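Local coordinates for protein phosphonate monoester hydrolase (Ruegeria pomeroyi, PDB 4UPK) that belongs to the sulfatase family of the alkaline phosphatase clan and forms an assembly of four chains, at residues P278-G281 / P282-R285. Residues are numbered along the deposited sequence; the frame is centred on the assembly and turned at random.
Sequences PFFG and PATR
T284 turns its hydroxyl back along its own helix, where OG1 lies 2.7 Å from F280 O and donates to it in the carbonyl plane. A chi1 of 54° sets OG1 between the backbone N and the carbonyl carbon. F280 O also accepts T284 N, at 2.8 Å and from above the carbonyl plane, so one residue grips it with two donors. This is the familiar serine/threonine hydroxyl bond to the i-4 carbonyl, here within the short helix 280-286 of a sulfatase-family fold. One residue back, A283 N reaches F279 O on a lone pair at 3.1 Å, and W446 NE1 bonds to that oxygen too. The A283 methyl sits obliquely against both phenylalanine rings, its CB 3.7 Å from F279 CE1 and 4.2 Å from F280 CD1. The ring planes are nearly perpendicular: the edge of F279 meets one face of F280, with F279 CD1 3.5 Å above that face toward its rim, and F280 CE1 lies in the F279 plane. R285, bent at chi3 (36°), folds back so that P282 N lies over one guanidinium face, toward the rim, and NH1 comes obliquely to 3.2 Å from G281 C; its NH2 forms a salt bridge with E449.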
# COMPACT_ATOMS: atom_id res chain seq x y z
N PRO A 278 21.98 -6.09 -41.25
CA PRO A 278 20.80 -5.29 -41.60
C PRO A 278 20.29 -4.30 -40.54
O PRO A 278 19.60 -3.35 -40.91
CB PRO A 278 19.74 -6.35 -41.89
CG PRO A 278 20.50 -7.54 -42.27
CD PRO A 278 21.69 -7.53 -41.39
N PHE A 279 20.60 -4.53 -39.24
CA PHE A 279 20.26 -3.70 -38.07
C PHE A 279 20.69 -2.23 -38.27
O PHE A 279 20.02 -1.32 -37.77
CB PHE A 279 20.94 -4.27 -36.80
CG PHE A 279 21.00 -3.34 -35.60
CD1 PHE A 279 22.06 -2.45 -35.43
CD2 PHE A 279 19.96 -3.31 -34.67
CE1 PHE A 279 22.09 -1.56 -34.36
CE2 PHE A 279 19.99 -2.42 -33.59
CZ PHE A 279 21.06 -1.56 -33.44
N PHE A 280 21.84 -2.02 -38.95
CA PHE A 280 22.49 -0.74 -39.22
C PHE A 280 21.82 0.13 -40.26
O PHE A 280 22.11 1.33 -40.33
CB PHE A 280 23.99 -0.91 -39.46
CG PHE A 280 24.71 -1.49 -38.28
CD1 PHE A 280 24.75 -0.82 -37.06
CD2 PHE A 280 25.33 -2.73 -38.36
CE1 PHE A 280 25.39 -1.38 -35.96
CE2 PHE A 280 26.00 -3.27 -37.27
CZ PHE A 280 26.00 -2.61 -36.07
N GLY A 281 20.92 -0.48 -41.04
CA GLY A 281 20.07 0.21 -42.00
C GLY A 281 19.22 1.17 -41.20
O GLY A 281 19.49 2.38 -41.22
N PRO A 282 18.27 0.65 -40.37
CA PRO A 282 17.47 1.54 -39.50
C PRO A 282 18.29 2.34 -38.48
O PRO A 282 17.92 3.46 -38.16
CB PRO A 282 16.51 0.57 -38.81
CG PRO A 282 16.41 -0.61 -39.75
CD PRO A 282 17.81 -0.75 -40.24
N ALA A 283 19.41 1.76 -37.98
CA ALA A 283 20.30 2.38 -37.02
C ALA A 283 21.05 3.61 -37.56
O ALA A 283 21.19 4.58 -36.82
CB ALA A 283 21.26 1.35 -36.44
N THR A 284 21.50 3.60 -38.84
CA THR A 284 22.14 4.81 -39.41
C THR A 284 21.03 5.82 -39.83
O THR A 284 21.33 6.98 -40.08
CB THR A 284 23.09 4.49 -40.63
OG1 THR A 284 22.40 3.74 -41.62
CG2 THR A 284 24.35 3.78 -40.22
N ARG A 285 19.78 5.36 -39.94
CA ARG A 285 18.66 6.19 -40.39
C ARG A 285 17.86 6.81 -39.23
O ARG A 285 17.07 7.71 -39.48
CB ARG A 285 17.73 5.39 -41.33
CG ARG A 285 18.14 5.40 -42.81
CD ARG A 285 17.72 4.15 -43.59
NE ARG A 285 16.42 3.62 -43.16
CZ ARG A 285 16.09 2.33 -43.12
NH1 ARG A 285 16.96 1.40 -43.52
NH2 ARG A 285 14.89 1.96 -42.69